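Local coordinates for nitroreductase family protein (Lactobacillus plantarum, PDB 4QLX) that uses FMN and probably NADH to reduce enone fatty acids to saturated oxo fatty acids during the saturation of polyunsaturated fatty acids, at residues 37-40 with 41-44; 70-73 with 74-78. All coordinates share one frame; numbering follows the deposited sequence.

Contact 1: 37-40 with 41-44; sequences DELQ and KMIA
Residues 37-40 and 41-44 are successive turns of one alpha-helix, 36-46, and four i to i+4 backbone hydrogen bonds join them: Lys41 to Asp37, Met42 to Glu38, Ile43 to Leu39 and Ala44 to Gln40. The bond from Met42 N to Glu38 O is 2.9 Å long. The helix is amphipathic. Leu39, Met42 and Ile43 face the protein; Asp37, Gln40, Lys41 and Ala44 are exposed. Leu39 and Ile43 both rest on Val62, so this face packs the helix against strand 58-63, at one edge of this chain's antiparallel sheet. The gamma carbon CG1 of Ile43 lies 3.4 Å from Leu39 O, beside the backbone bond that this carbonyl accepts. Glu38 is partly exposed. Its carboxylate is gripped at both oxygens, OE2 by His162 and OE1 by Tyr164, which ties the helix to the loop before strand 165-169. Met42 touches the same two residues. Its chain runs out extended to SD and then bends at chi3 (-64°), which turns the terminal methyl back over the preceding turn. There Met42 CE meets Leu39 CD2 at 3.5 Å, and it also lies 3.9 Å from Leu39 CA.

Contact 2: 70-73 with 74-78; sequences AKFK and QAVMK
Gln74, Ala75 and Val76 bond back to Lys71, Phe72 and Lys73 where helix 66-72 runs out, and each link is i to i+3, as in 3-10 turns. The chain then takes an extended course into the loop before helix 81-86. Gln74 comes first. Its N makes a weak hydrogen bond to Lys71 O, and its side chain folds back over the last turn. Gln74 CG lies 3.3 Å from Lys71 O. The Gln74 amide reaches the Lys71 chain, with OE1 3.5 Å from Lys71 CD, and the two chains cross at an angle on the exposed side. Ala75 follows. Its N gives a nearly straight bond of 2.9 Å to Phe72 O (171° at the hydrogen). Ala75 is buried and packs on Met177 and Thr180 of helix 177-181. At Val76 the bond runs from N to Lys73 O, 3.1 Å away. The donor stands above the carbonyl plane, and Tyr81 OH also bonds this oxygen. Lys73 itself sends its ammonium group to Asp85 in a salt bridge. Phe72 has CG anti to the backbone N (chi1 178°), which carries its ring to the side where Val76 lies. Val76 CG2 sits over one ring face in a CH-pi contact, 3.7 Å from the centroid. Met77 points away from residues 70-73, lines the pocket of 10-oxooctadecanoic acid and packs on Thr127 of the second subunit. Its backbone bonds to Gly171, an FMN-binding residue. Within the CH-pi contact, the ring atom nearest to Val76 CG2 is Phe72 CE2, at 3.5 Å.

Overall arrangement
Contact 1 precedes contact 2 in the chain, and both belong to the nitroreductase fold. Their centres are 23 Å apart and their nearest atoms about 13 Å, so they do not touch. Strand 58-63 lies between them in sequence. The two contacts rest on adjacent strands of one antiparallel sheet, contact 1 on 58-63 and contact 2 on 89-96. They differ in their relation to the ligands. Contact 1 is remote from the cofactor, with the Ala44 side chain about 14 Å from a bound FMN. Contact 2 borders the active site: the Val76 side chain is about 7 Å from FMN and about 9 Å from 10-oxooctadecanoic acid.

Contact 1: 37-40 with 41-44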
loop_
_atom_site.group_PDB
_atom_site.type_symbol
_atom_site.label_atom_id
_atom_site.label_comp_id
_atom_site.label_asym_id
_atom_site.label_seq_id
_atom_site.Cartn_x
_atom_site.Cartn_y
_atom_site.Cartn_z
ATOM N N ASP A 37 3.809 11.871 -19.862
ATOM C CA ASP A 37 5.015 12.190 -19.112
ATOM C C ASP A 37 4.684 12.332 -17.628
ATOM O O ASP A 37 5.428 11.848 -16.774
ATOM C CB ASP A 37 5.677 13.454 -19.655
ATOM C CG ASP A 37 6.186 13.266 -21.078
ATOM O OD1 ASP A 37 6.440 12.101 -21.465
ATOM O OD2 ASP A 37 6.314 14.271 -21.810
ATOM N N GLU A 38 3.559 12.967 -17.309
ATOM C CA GLU A 38 3.168 13.043 -15.901
ATOM C C GLU A 38 2.744 11.668 -15.381
ATOM O O GLU A 38 3.011 11.333 -14.222
ATOM C CB GLU A 38 2.056 14.067 -15.666
ATOM C CG GLU A 38 1.733 14.233 -14.175
ATOM C CD GLU A 38 0.737 15.332 -13.877
ATOM O OE1 GLU A 38 0.014 15.763 -14.797
ATOM O OE2 GLU A 38 0.678 15.774 -12.711
ATOM N N LEU A 39 2.116 10.858 -16.228
ATOM C CA LEU A 39 1.757 9.505 -15.814
ATOM C C LEU A 39 3.008 8.704 -15.451
ATOM O O LEU A 39 3.012 7.968 -14.462
ATOM C CB LEU A 39 0.973 8.772 -16.906
ATOM C CG LEU A 39 -0.491 9.176 -17.135
ATOM C CD1 LEU A 39 -1.033 8.418 -18.346
ATOM C CD2 LEU A 39 -1.356 8.893 -15.913
ATOM N N GLN A 40 4.057 8.852 -16.258
ATOM C CA GLN A 40 5.328 8.159 -16.013
ATOM C C GLN A 40 5.956 8.643 -14.723
ATOM O O GLN A 40 6.560 7.865 -13.983
ATOM C CB GLN A 40 6.312 8.384 -17.166
ATOM C CG GLN A 40 5.919 7.734 -18.460
ATOM C CD GLN A 40 7.002 7.862 -19.526
ATOM O OE1 GLN A 40 7.598 8.934 -19.726
ATOM N NE2 GLN A 40 7.258 6.769 -20.214
ATOM N N LYS A 41 5.842 9.945 -14.481
ATOM C CA LYS A 41 6.328 10.547 -13.250
ATOM C C LYS A 41 5.617 9.976 -12.011
ATOM O O LYS A 41 6.265 9.640 -11.021
ATOM C CB LYS A 41 6.154 12.064 -13.303
ATOM C CG LYS A 41 7.251 12.823 -12.590
ATOM C CD LYS A 41 8.594 12.555 -13.269
ATOM C CE LYS A 41 9.757 12.744 -12.309
ATOM N NZ LYS A 41 11.025 12.166 -12.862
ATOM N N MET A 42 4.289 9.859 -12.080
ATOM C CA MET A 42 3.496 9.325 -10.969
ATOM C C MET A 42 3.805 7.859 -10.702
ATOM O O MET A 42 3.896 7.434 -9.546
ATOM C CB MET A 42 1.991 9.509 -11.241
ATOM C CG MET A 42 1.568 10.961 -11.251
ATOM S SD MET A 42 -0.224 11.226 -11.291
ATOM C CE MET A 42 -0.650 10.512 -12.865
ATOM N N ILE A 43 3.971 7.085 -11.771
ATOM C CA ILE A 43 4.345 5.684 -11.640
ATOM C C ILE A 43 5.739 5.533 -11.002
ATOM O O ILE A 43 5.933 4.708 -10.113
ATOM C CB ILE A 43 4.306 4.973 -13.002
ATOM C CG1 ILE A 43 2.846 4.772 -13.435
ATOM C CG2 ILE A 43 5.037 3.619 -12.936
ATOM C CD1 ILE A 43 2.675 4.381 -14.898
ATOM N N ALA A 44 6.705 6.334 -11.440
ATOM C CA ALA A 44 8.037 6.312 -10.825
ATOM C C ALA A 44 7.960 6.699 -9.343
ATOM O O ALA A 44 8.582 6.073 -8.498
ATOM C CB ALA A 44 8.993 7.243 -11.579
#

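Contact 2: 70-73 with 74-78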
loop_
_atom_site.group_PDB
_atom_site.type_symbol
_atom_site.label_atom_id
_atom_site.label_comp_id
_atom_site.label_asym_id
_atom_site.label_seq_id
_atom_site.Cartn_x
_atom_site.Cartn_y
_atom_site.Cartn_z
ATOM N N ALA A 70 -11.237 0.075 -25.059
ATOM C CA ALA A 70 -12.180 -0.896 -25.606
ATOM C C ALA A 70 -11.605 -2.301 -25.520
ATOM O O ALA A 70 -12.318 -3.266 -25.228
ATOM C CB ALA A 70 -12.538 -0.541 -27.058
ATOM N N LYS A 71 -10.303 -2.407 -25.767
ATOM C CA LYS A 71 -9.606 -3.678 -25.655
ATOM C C LYS A 71 -9.491 -4.115 -24.191
ATOM O O LYS A 71 -9.681 -5.282 -23.859
ATOM C CB LYS A 71 -8.219 -3.572 -26.290
ATOM C CG LYS A 71 -7.315 -4.750 -26.014
ATOM C CD LYS A 71 -7.845 -6.030 -26.645
ATOM C CE LYS A 71 -6.700 -6.987 -26.937
ATOM N NZ LYS A 71 -7.175 -8.340 -27.331
ATOM N N PHE A 72 -9.160 -3.162 -23.328
ATOM C CA PHE A 72 -9.034 -3.405 -21.895
ATOM C C PHE A 72 -10.361 -3.891 -21.313
ATOM O O PHE A 72 -10.411 -4.898 -20.608
ATOM C CB PHE A 72 -8.561 -2.117 -21.219
ATOM C CG PHE A 72 -8.433 -2.199 -19.730
ATOM C CD1 PHE A 72 -7.547 -3.084 -19.134
ATOM C CD2 PHE A 72 -9.145 -1.332 -18.920
ATOM C CE1 PHE A 72 -7.408 -3.132 -17.749
ATOM C CE2 PHE A 72 -9.009 -1.383 -17.531
ATOM C CZ PHE A 72 -8.136 -2.280 -16.954
ATOM N N LYS A 73 -11.442 -3.187 -21.635
ATOM C CA LYS A 73 -12.760 -3.522 -21.091
ATOM C C LYS A 73 -13.204 -4.957 -21.357
ATOM O O LYS A 73 -14.072 -5.472 -20.659
ATOM C CB LYS A 73 -13.812 -2.562 -21.630
ATOM C CG LYS A 73 -13.705 -1.197 -21.015
ATOM C CD LYS A 73 -14.996 -0.429 -21.114
ATOM C CE LYS A 73 -15.338 -0.069 -22.536
ATOM N NZ LYS A 73 -16.411 0.958 -22.538
ATOM N N GLN A 74 -12.597 -5.613 -22.342
ATOM C CA GLN A 74 -12.916 -7.012 -22.622
ATOM C C GLN A 74 -12.687 -7.918 -21.415
ATOM O O GLN A 74 -13.283 -8.985 -21.315
ATOM C CB GLN A 74 -12.081 -7.526 -23.787
ATOM C CG GLN A 74 -12.303 -6.818 -25.107
ATOM C CD GLN A 74 -11.448 -7.435 -26.200
ATOM O OE1 GLN A 74 -10.493 -8.177 -25.914
ATOM N NE2 GLN A 74 -11.790 -7.152 -27.451
ATOM N N ALA A 75 -11.804 -7.493 -20.514
ATOM C CA ALA A 75 -11.419 -8.298 -19.356
ATOM C C ALA A 75 -11.767 -7.577 -18.047
ATOM O O ALA A 75 -11.289 -7.949 -16.976
ATOM C CB ALA A 75 -9.923 -8.623 -19.411
ATOM N N VAL A 76 -12.608 -6.550 -18.149
ATOM C CA VAL A 76 -13.071 -5.792 -16.983
ATOM C C VAL A 76 -14.567 -6.013 -16.802
ATOM O O VAL A 76 -15.300 -6.000 -17.785
ATOM C CB VAL A 76 -12.763 -4.288 -17.143
ATOM C CG1 VAL A 76 -13.443 -3.452 -16.048
ATOM C CG2 VAL A 76 -11.245 -4.054 -17.143
ATOM N N MET A 77 -15.021 -6.237 -15.568
ATOM C CA MET A 77 -16.453 -6.414 -15.313
ATOM C C MET A 77 -17.205 -5.126 -15.648
ATOM O O MET A 77 -16.678 -4.030 -15.456
ATOM C CB MET A 77 -16.712 -6.824 -13.857
ATOM C CG MET A 77 -16.147 -8.194 -13.496
ATOM S SD MET A 77 -16.217 -8.570 -11.734
ATOM C CE MET A 77 -17.993 -8.617 -11.489
ATOM N N LYS A 78 -18.430 -5.261 -16.153
ATOM C CA LYS A 78 -19.185 -4.099 -16.632
ATOM C C LYS A 78 -19.497 -3.109 -15.513
ATOM O O LYS A 78 -19.617 -1.910 -15.754
ATOM C CB LYS A 78 -20.473 -4.545 -17.343
ATOM C CG LYS A 78 -21.436 -5.416 -16.525
ATOM C CD LYS A 78 -22.883 -5.010 -16.838
ATOM C CE LYS A 78 -23.899 -6.083 -16.488
ATOM N NZ LYS A 78 -23.827 -7.229 -17.438
#